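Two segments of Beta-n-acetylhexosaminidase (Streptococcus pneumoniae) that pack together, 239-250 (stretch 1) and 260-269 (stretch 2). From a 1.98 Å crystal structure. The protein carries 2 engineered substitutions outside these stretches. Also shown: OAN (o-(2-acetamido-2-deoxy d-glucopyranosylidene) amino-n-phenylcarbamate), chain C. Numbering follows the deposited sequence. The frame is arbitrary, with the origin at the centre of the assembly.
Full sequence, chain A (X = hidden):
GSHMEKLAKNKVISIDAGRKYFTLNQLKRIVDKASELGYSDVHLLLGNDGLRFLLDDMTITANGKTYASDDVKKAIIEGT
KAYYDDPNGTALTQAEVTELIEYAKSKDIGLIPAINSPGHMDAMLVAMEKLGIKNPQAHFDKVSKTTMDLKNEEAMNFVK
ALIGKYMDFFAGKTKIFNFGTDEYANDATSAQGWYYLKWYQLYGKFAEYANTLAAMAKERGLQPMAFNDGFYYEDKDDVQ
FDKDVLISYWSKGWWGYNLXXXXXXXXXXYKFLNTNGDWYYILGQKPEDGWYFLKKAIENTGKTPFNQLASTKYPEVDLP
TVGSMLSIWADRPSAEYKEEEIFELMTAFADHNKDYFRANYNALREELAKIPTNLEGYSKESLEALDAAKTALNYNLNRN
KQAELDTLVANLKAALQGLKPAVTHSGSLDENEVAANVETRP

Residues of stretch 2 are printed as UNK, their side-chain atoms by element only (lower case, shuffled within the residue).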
ATOM      1  N   VAL A 239     -15.931 -19.248 -10.173  1.00 19.94           N
ATOM      2  CA  VAL A 239     -14.471 -19.206 -10.076  1.00 18.87           C
ATOM      3  C   VAL A 239     -14.131 -18.807  -8.636  1.00 17.96           C
ATOM      4  O   VAL A 239     -14.626 -17.806  -8.128  1.00 17.45           O
ATOM      5  CB  VAL A 239     -13.860 -18.227 -11.106  1.00 18.82           C
ATOM      6  CG1 VAL A 239     -12.384 -17.977 -10.832  1.00 18.63           C
ATOM      7  CG2 VAL A 239     -14.046 -18.763 -12.518  1.00 19.15           C
ATOM      8  N   GLN A 240     -13.313 -19.609  -7.970  1.00 17.22           N
ATOM      9  CA  GLN A 240     -13.128 -19.466  -6.530  1.00 17.23           C
ATOM     10  C   GLN A 240     -11.798 -18.802  -6.189  1.00 15.89           C
ATOM     11  O   GLN A 240     -10.803 -19.023  -6.868  1.00 15.83           O
ATOM     12  CB  GLN A 240     -13.256 -20.824  -5.836  1.00 17.78           C
ATOM     13  CG  GLN A 240     -14.032 -20.773  -4.528  1.00 19.87           C
ATOM     14  CD  GLN A 240     -15.504 -20.400  -4.699  1.00 21.14           C
ATOM     15  OE1 GLN A 240     -16.119 -19.821  -3.796  1.00 22.27           O
ATOM     16  NE2 GLN A 240     -16.080 -20.742  -5.854  1.00 22.10           N
ATOM     17  N   PHE A 241     -11.790 -17.982  -5.142  1.00 15.25           N
ATOM     18  CA  PHE A 241     -10.565 -17.277  -4.736  1.00 14.17           C
ATOM     19  C   PHE A 241     -10.139 -17.667  -3.322  1.00 14.29           C
ATOM     20  O   PHE A 241     -10.974 -18.094  -2.515  1.00 14.57           O
ATOM     21  CB  PHE A 241     -10.738 -15.758  -4.851  1.00 13.63           C
ATOM     22  CG  PHE A 241     -10.809 -15.252  -6.270  1.00 13.30           C
ATOM     23  CD1 PHE A 241     -11.999 -15.325  -6.996  1.00 13.11           C
ATOM     24  CD2 PHE A 241      -9.688 -14.691  -6.883  1.00 12.99           C
ATOM     25  CE1 PHE A 241     -12.063 -14.860  -8.306  1.00 12.92           C
ATOM     26  CE2 PHE A 241      -9.750 -14.212  -8.191  1.00 12.84           C
ATOM     27  CZ  PHE A 241     -10.939 -14.302  -8.907  1.00 12.74           C
ATOM     28  N   ASP A 242      -8.835 -17.535  -3.054  1.00 14.09           N
ATOM     29  CA  ASP A 242      -8.214 -17.754  -1.734  1.00 13.78           C
ATOM     30  C   ASP A 242      -8.924 -16.881  -0.694  1.00 13.42           C
ATOM     31  O   ASP A 242      -9.021 -15.666  -0.858  1.00 12.95           O
ATOM     32  CB  ASP A 242      -6.716 -17.397  -1.827  1.00 14.29           C
ATOM     33  CG  ASP A 242      -5.927 -17.707  -0.546  1.00 14.66           C
ATOM     34  OD1 ASP A 242      -6.375 -17.341   0.550  1.00 15.11           O
ATOM     35  OD2 ASP A 242      -4.822 -18.287  -0.636  1.00 14.94           O
ATOM     36  N   LYS A 243      -9.440 -17.489   0.369  1.00 13.27           N
ATOM     37  CA  LYS A 243     -10.204 -16.705   1.352  1.00 13.05           C
ATOM     38  C   LYS A 243      -9.331 -15.928   2.360  1.00 12.23           C
ATOM     39  O   LYS A 243      -9.842 -15.095   3.094  1.00 12.28           O
ATOM     40  CB  LYS A 243     -11.234 -17.566   2.084  1.00 13.46           C
ATOM     41  CG  LYS A 243     -12.202 -18.333   1.184  1.00 14.41           C
ATOM     42  CD  LYS A 243     -12.941 -17.436   0.200  1.00 14.15           C
ATOM     43  CE  LYS A 243     -13.886 -18.250  -0.663  1.00 14.87           C
ATOM     44  NZ  LYS A 243     -13.177 -19.282  -1.481  1.00 15.86           N
ATOM     45  N   ASP A 244      -8.027 -16.192   2.381  1.00 11.87           N
ATOM     46  CA  ASP A 244      -7.117 -15.552   3.359  1.00 11.66           C
ATOM     47  C   ASP A 244      -6.617 -14.161   2.996  1.00 11.13           C
ATOM     48  O   ASP A 244      -5.964 -13.524   3.808  1.00 11.23           O
ATOM     49  CB  ASP A 244      -5.888 -16.427   3.624  1.00 12.24           C
ATOM     50  CG  ASP A 244      -6.233 -17.751   4.256  1.00 12.51           C
ATOM     51  OD1 ASP A 244      -7.215 -17.825   5.018  1.00 12.61           O
ATOM     52  OD2 ASP A 244      -5.499 -18.718   3.989  1.00 13.21           O
ATOM     53  N   VAL A 245      -6.897 -13.707   1.778  1.00 10.50           N
ATOM     54  CA  VAL A 245      -6.418 -12.397   1.308  1.00 10.13           C
ATOM     55  C   VAL A 245      -7.096 -11.246   2.058  1.00 10.09           C
ATOM     56  O   VAL A 245      -8.309 -11.231   2.184  1.00 10.11           O
ATOM     57  CB  VAL A 245      -6.626 -12.243  -0.221  1.00  9.95           C
ATOM     58  CG1 VAL A 245      -6.259 -10.833  -0.690  1.00  9.79           C
ATOM     59  CG2 VAL A 245      -5.823 -13.307  -0.984  1.00  9.46           C
ATOM     60  N   LEU A 246      -6.302 -10.297   2.561  1.00  9.87           N
ATOM     61  CA  LEU A 246      -6.827  -9.038   3.083  1.00  9.81           C
ATOM     62  C   LEU A 246      -7.209  -8.150   1.899  1.00  9.52           C
ATOM     63  O   LEU A 246      -6.378  -7.865   1.056  1.00  9.59           O
ATOM     64  CB  LEU A 246      -5.792  -8.342   3.967  1.00 10.00           C
ATOM     65  CG  LEU A 246      -6.164  -6.964   4.528  1.00 10.31           C
ATOM     66  CD1 LEU A 246      -7.329  -7.027   5.518  1.00  9.98           C
ATOM     67  CD2 LEU A 246      -4.952  -6.311   5.164  1.00 10.41           C
ATOM     68  N   ILE A 247      -8.471  -7.736   1.816  1.00  9.48           N
ATOM     69  CA  ILE A 247      -8.946  -7.039   0.618  1.00  9.13           C
ATOM     70  C   ILE A 247      -8.830  -5.513   0.795  1.00  9.24           C
ATOM     71  O   ILE A 247      -9.459  -4.914   1.677  1.00  9.19           O
ATOM     72  CB  ILE A 247     -10.397  -7.434   0.255  1.00  9.21           C
ATOM     73  CG1 ILE A 247     -10.583  -8.974   0.113  1.00  9.28           C
ATOM     74  CG2 ILE A 247     -10.891  -6.676  -0.959  1.00  9.00           C
ATOM     75  CD1 ILE A 247     -10.042  -9.596  -1.160  1.00  9.17           C
ATOM     76  N   SER A 248      -8.021  -4.882  -0.038  1.00  9.13           N
ATOM     77  CA  SER A 248      -7.962  -3.428  -0.029  1.00  9.30           C
ATOM     78  C   SER A 248      -9.137  -2.922  -0.867  1.00  9.48           C
ATOM     79  O   SER A 248      -9.054  -2.882  -2.092  1.00  9.39           O
ATOM     80  CB  SER A 248      -6.610  -2.941  -0.548  1.00  9.04           C
ATOM     81  OG  SER A 248      -6.588  -1.535  -0.666  1.00  9.02           O
ATOM     82  N   TYR A 249     -10.243  -2.583  -0.199  1.00  9.92           N
ATOM     83  CA  TYR A 249     -11.490  -2.224  -0.892  1.00 10.51           C
ATOM     84  C   TYR A 249     -11.602  -0.730  -1.125  1.00 10.90           C
ATOM     85  O   TYR A 249     -11.698   0.052  -0.179  1.00 10.95           O
ATOM     86  CB  TYR A 249     -12.750  -2.741  -0.157  1.00 10.98           C
ATOM     87  CG  TYR A 249     -13.939  -2.846  -1.097  1.00 11.12           C
ATOM     88  CD1 TYR A 249     -14.647  -1.702  -1.495  1.00 11.23           C
ATOM     89  CD2 TYR A 249     -14.332  -4.077  -1.626  1.00 11.06           C
ATOM     90  CE1 TYR A 249     -15.718  -1.789  -2.381  1.00 11.07           C
ATOM     91  CE2 TYR A 249     -15.396  -4.167  -2.514  1.00 11.06           C
ATOM     92  CZ  TYR A 249     -16.081  -3.014  -2.893  1.00 11.11           C
ATOM     93  OH  TYR A 249     -17.145  -3.095  -3.770  1.00 11.23           O
ATOM     94  N   TRP A 250     -11.612  -0.336  -2.398  1.00 11.22           N
ATOM     95  CA  TRP A 250     -11.591   1.076  -2.750  1.00 11.35           C
ATOM     96  C   TRP A 250     -12.838   1.556  -3.466  1.00 11.57           C
ATOM     97  O   TRP A 250     -13.177   2.726  -3.375  1.00 11.60           O
ATOM     98  CB  TRP A 250     -10.337   1.393  -3.553  1.00 11.34           C
ATOM     99  CG  TRP A 250     -10.349   0.757  -4.906  1.00 11.82           C
ATOM    100  CD1 TRP A 250     -10.013  -0.555  -5.231  1.00 11.92           C
ATOM    101  CD2 TRP A 250     -10.770   1.368  -6.160  1.00 11.96           C
ATOM    102  NE1 TRP A 250     -10.179  -0.779  -6.569  1.00 12.21           N
ATOM    103  CE2 TRP A 250     -10.632   0.332  -7.187  1.00 11.98           C
ATOM    104  CE3 TRP A 250     -11.223   2.625  -6.526  1.00 12.09           C
ATOM    105  CZ2 TRP A 250     -10.934   0.571  -8.514  1.00 12.16           C
ATOM    106  CZ3 TRP A 250     -11.528   2.855  -7.869  1.00 12.39           C
ATOM    107  CH2 TRP A 250     -11.392   1.850  -8.839  1.00 12.15           C
ATOM    108  N   UNK A 260     -17.533  -6.900  -7.313  1.00 12.22           N
ATOM    109  CA  UNK A 260     -18.238  -7.479  -6.179  1.00 12.04           C
ATOM    110  C   UNK A 260     -18.521  -6.395  -5.146  1.00 11.81           C
ATOM    111  O   UNK A 260     -17.741  -5.454  -4.986  1.00 11.59           O
ATOM    112  c   UNK A 260     -17.434  -8.615  -5.556  1.00 11.73           C
ATOM    113  N   UNK A 261     -19.658  -6.510  -4.475  1.00 11.84           N
ATOM    114  CA  UNK A 261     -19.980  -5.587  -3.404  1.00 11.72           C
ATOM    115  C   UNK A 261     -19.189  -5.987  -2.165  1.00 11.90           C
ATOM    116  O   UNK A 261     -18.777  -7.152  -2.044  1.00 12.03           O
ATOM    117  o   UNK A 261     -21.850  -6.874  -2.580  1.00 11.11           O
ATOM    118  c   UNK A 261     -21.476  -5.619  -3.109  1.00 11.64           C
ATOM    119  N   UNK A 262     -18.975  -5.033  -1.242  1.00 11.76           N
ATOM    120  CA  UNK A 262     -18.362  -5.382   0.039  1.00 11.94           C
ATOM    121  C   UNK A 262     -19.235  -6.373   0.803  1.00 11.91           C
ATOM    122  O   UNK A 262     -18.699  -7.268   1.463  1.00 11.78           O
ATOM    123  c   UNK A 262     -18.498  -2.995  -0.231  1.00 11.91           C
ATOM    124  c   UNK A 262     -19.319  -3.602  -1.319  1.00 11.87           C
ATOM    125  c   UNK A 262     -18.280  -4.044   0.789  1.00 11.65           C
ATOM    126  N   UNK A 263     -20.560  -6.213   0.708  1.00 11.85           N
ATOM    127  CA  UNK A 263     -21.504  -7.177   1.298  1.00 11.87           C
ATOM    128  C   UNK A 263     -21.217  -8.596   0.790  1.00 12.07           C
ATOM    129  O   UNK A 263     -21.099  -9.540   1.583  1.00 12.24           O
ATOM    130  c   UNK A 263     -23.534  -4.361   0.701  1.00 11.36           C
ATOM    131  o   UNK A 263     -22.654  -4.196  -0.140  1.00 10.95           O
ATOM    132  n   UNK A 263     -24.563  -3.530   0.833  1.00 11.47           N
ATOM    133  c   UNK A 263     -22.964  -6.818   0.979  1.00 11.82           C
ATOM    134  c   UNK A 263     -23.503  -5.558   1.643  1.00 11.74           C
ATOM    135  N   UNK A 264     -21.113  -8.741  -0.533  1.00 11.86           N
ATOM    136  CA  UNK A 264     -20.852 -10.044  -1.138  1.00 11.67           C
ATOM    137  C   UNK A 264     -19.521 -10.666  -0.696  1.00 11.16           C
ATOM    138  O   UNK A 264     -19.471 -11.851  -0.374  1.00 11.11           O
ATOM    139  c   UNK A 264     -22.023 -13.406  -3.955  1.00 12.22           C
ATOM    140  c   UNK A 264     -19.639 -13.232  -4.223  1.00 12.06           C
ATOM    141  c   UNK A 264     -20.881 -11.382  -3.278  1.00 11.72           C
ATOM    142  c   UNK A 264     -20.920  -9.995  -2.669  1.00 11.44           C
ATOM    143  c   UNK A 264     -22.047 -12.132  -3.414  1.00 12.06           C
ATOM    144  c   UNK A 264     -19.677 -11.959  -3.676  1.00 11.67           C
ATOM    145  o   UNK A 264     -20.801 -15.213  -4.879  1.00 12.36           O
ATOM    146  c   UNK A 264     -20.815 -13.953  -4.349  1.00 12.35           C
ATOM    147  N   UNK A 265     -18.450  -9.879  -0.714  1.00 10.66           N
ATOM    148  CA  UNK A 265     -17.136 -10.361  -0.268  1.00 10.67           C
ATOM    149  C   UNK A 265     -17.095 -10.715   1.219  1.00 10.81           C
ATOM    150  O   UNK A 265     -16.513 -11.732   1.582  1.00 11.05           O
ATOM    151  c   UNK A 265     -15.379 -10.412  -2.828  1.00  9.85           C
ATOM    152  c   UNK A 265     -16.020  -9.377  -0.633  1.00 10.23           C
ATOM    153  c   UNK A 265     -15.776  -9.127  -2.124  1.00  9.90           C
ATOM    154  c   UNK A 265     -14.700  -8.054  -2.291  1.00  9.88           C
ATOM    155  N   UNK A 266     -17.733  -9.905   2.067  1.00 10.85           N
ATOM    156  CA  UNK A 266     -17.872 -10.237   3.493  1.00 10.81           C
ATOM    157  C   UNK A 266     -18.536 -11.596   3.680  1.00 11.13           C
ATOM    158  O   UNK A 266     -18.101 -12.403   4.525  1.00 10.73           O
ATOM    159  c   UNK A 266     -18.652  -9.159   4.231  1.00 10.86           C
ATOM    160  N   UNK A 267     -19.571 -11.845   2.867  1.00 11.47           N
ATOM    161  CA  UNK A 267     -20.316 -13.100   2.878  1.00 11.96           C
ATOM    162  C   UNK A 267     -19.417 -14.308   2.568  1.00 12.39           C
ATOM    163  O   UNK A 267     -19.642 -15.403   3.082  1.00 12.58           O
ATOM    164  o   UNK A 267     -21.171 -13.223   0.565  1.00 11.58           O
ATOM    165  c   UNK A 267     -21.528 -13.026   1.926  1.00 11.90           C
ATOM    166  N   UNK A 268     -18.377 -14.087   1.765  1.00 12.76           N
ATOM    167  CA  UNK A 268     -17.384 -15.118   1.433  1.00 13.15           C
ATOM    168  C   UNK A 268     -16.277 -15.270   2.478  1.00 13.08           C
ATOM    169  O   UNK A 268     -15.327 -16.030   2.261  1.00 13.35           O
ATOM    170  c   UNK A 268     -18.778 -16.654  -2.626  1.00 15.26           C
ATOM    171  c   UNK A 268     -17.891 -16.490  -1.411  1.00 14.84           C
ATOM    172  n   UNK A 268     -19.285 -18.048  -2.727  1.00 15.29           N
ATOM    173  c   UNK A 268     -17.648 -15.016  -1.131  1.00 14.12           C
ATOM    174  c   UNK A 268     -16.738 -14.821   0.069  1.00 13.61           C
ATOM    175  N   UNK A 269     -16.390 -14.534   3.581  1.00 13.02           N
ATOM    176  CA  UNK A 269     -15.429 -14.589   4.686  1.00 12.98           C
ATOM    177  C   UNK A 269     -14.305 -13.553   4.669  1.00 12.85           C
ATOM    178  O   UNK A 269     -13.424 -13.586   5.513  1.00 12.75           O
TER
HETATM  179  CAH OAN C2038      -6.706   0.439  -6.901  1.00 10.13           C
HETATM  180  CAG OAN C2038      -6.666   1.836  -7.538  1.00 10.25           C
HETATM  181  OAN OAN C2038      -7.019   2.815  -6.897  1.00 10.06           O
HETATM  182  NAI OAN C2038      -6.242   1.877  -8.803  1.00 10.69           N
HETATM  183  CAB OAN C2038      -6.109   3.108  -9.610  1.00 11.33           C
HETATM  184  CAC OAN C2038      -4.769   3.781  -9.303  1.00 11.22           C
HETATM  185  OAJ OAN C2038      -3.736   3.154 -10.073  1.00 11.11           O
HETATM  186  CAD OAN C2038      -4.815   5.269  -9.619  1.00 11.61           C
HETATM  187  OAK OAN C2038      -3.531   5.806  -9.332  1.00 11.78           O
HETATM  188  CAE OAN C2038      -5.868   5.946  -8.728  1.00 11.69           C
HETATM  189  CAF OAN C2038      -6.052   7.446  -8.979  1.00 12.02           C
HETATM  190  OAM OAN C2038      -6.577   7.670 -10.291  1.00 12.22           O
HETATM  191  OAL OAN C2038      -7.173   5.316  -8.822  1.00 11.82           O
HETATM  192  CAA OAN C2038      -7.290   4.079  -9.395  1.00 11.89           C
HETATM  193  NAY OAN C2038      -8.498   3.711  -9.765  1.00 13.01           N
HETATM  194  OAQ OAN C2038      -9.492   4.619  -9.550  1.00 14.48           O
HETATM  195  CAP OAN C2038     -10.511   4.566 -10.458  1.00 14.97           C
HETATM  196  OAR OAN C2038     -11.494   5.295 -10.315  1.00 14.75           O
HETATM  197  NAO OAN C2038     -10.366   3.706 -11.478  1.00 16.09           N
HETATM  198  CAS OAN C2038     -11.271   3.481 -12.443  1.00 17.22           C
HETATM  199  CAT OAN C2038     -11.640   2.160 -12.699  1.00 17.14           C
HETATM  200  CAU OAN C2038     -12.573   1.866 -13.693  1.00 17.41           C
HETATM  201  CAV OAN C2038     -13.146   2.895 -14.437  1.00 17.79           C
HETATM  202  CAW OAN C2038     -12.780   4.226 -14.189  1.00 17.97           C
HETATM  203  CAX OAN C2038     -11.842   4.521 -13.195  1.00 17.48           C
HETATM  204  O   HOH W   1     -10.555 -14.034   5.601  1.00 22.49           O

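Position 260 carries a single side-chain carbon, its CA-to-CB bond set sideways to stretch 1. Its backbone O accepts a hydrogen bond from Tyr249 OH at 2.7 Å. One carbon alone means alanine, Ala260.

Position 261 has one carbon followed by one oxygen. Its CA-to-CB bond points away from stretch 1, and the oxygen accepts a hydrogen bond from the backbone N of position 264 at 2.9 Å. This is serine, Ser261, capping the helix that follows.

Position 262 has three carbons that close a ring onto its own backbone N. One ring carbon lies over a face of the Tyr249 ring. This is proline, Pro262. Its CG sits 3.9 Å from the centroid of the Tyr249 ring, in a CH-pi contact. With no N-H to offer, proline suits the first turn of a helix.

Position 263 has three carbons, the third bearing one oxygen and one nitrogen. It is exposed and touches nothing on stretch 1. The terminal amide and the chain length give glutamine, Gln263.

Position 264 has one carbon and then a six-carbon ring bearing an oxygen. No atom comes within contact distance of stretch 1. This is tyrosine, Tyr264.

Position 265 has four carbons, forked at the second. Its CA-to-CB bond points toward stretch 1, and a terminal carbon lies at the Tyr249 ring edge and near Ile247. Branching at the second carbon rather than the first gives leucine, Leu265. Its CD1 lies 4.0 Å from Tyr249 CE2 and 4.3 Å from Ile247 CG2.

Position 266 has one carbon, out of reach of stretch 1. It is alanine, Ala266.

Position 267 has one carbon and one oxygen, exposed and also out of reach. It is serine, Ser267. Its OG donates a very short hydrogen bond of 2.4 Å to Tyr264 O.

Position 268 has four carbons in a row ending in nitrogen. Its CA-to-CB bond points toward stretch 1. The chain passes the Lys243 side chain, and its nitrogen comes near Gln240. This is lysine, Lys268. Its CD is 4.4 Å from Lys243 CE, its NZ 3.8 Å from Gln240 OE1, and its backbone O 3.5 Å from Lys243 CD.

Position 269 has no side-chain atoms. Phi is positive, and a CB here would be jammed against the carbonyl O of Lys268. This is glycine, Gly269, closing the helix in a Schellman motif.

The helix runs antiparallel to strand 246-249. At one end, Tyr249 joins a hydrogen bond to Ala260 with packing against Pro262 and Leu265. Ile247 extends the apolar patch through Leu265. At the other end, the aliphatic part of Lys243 packs by Lys268, while Lys243 NZ turns back to Phe241 O at 2.7 Å. A water there donates to Lys243 O and Gly269 O, bridging the two backbones.

Stretch 2, residues 260-269: ASPQYLASKG
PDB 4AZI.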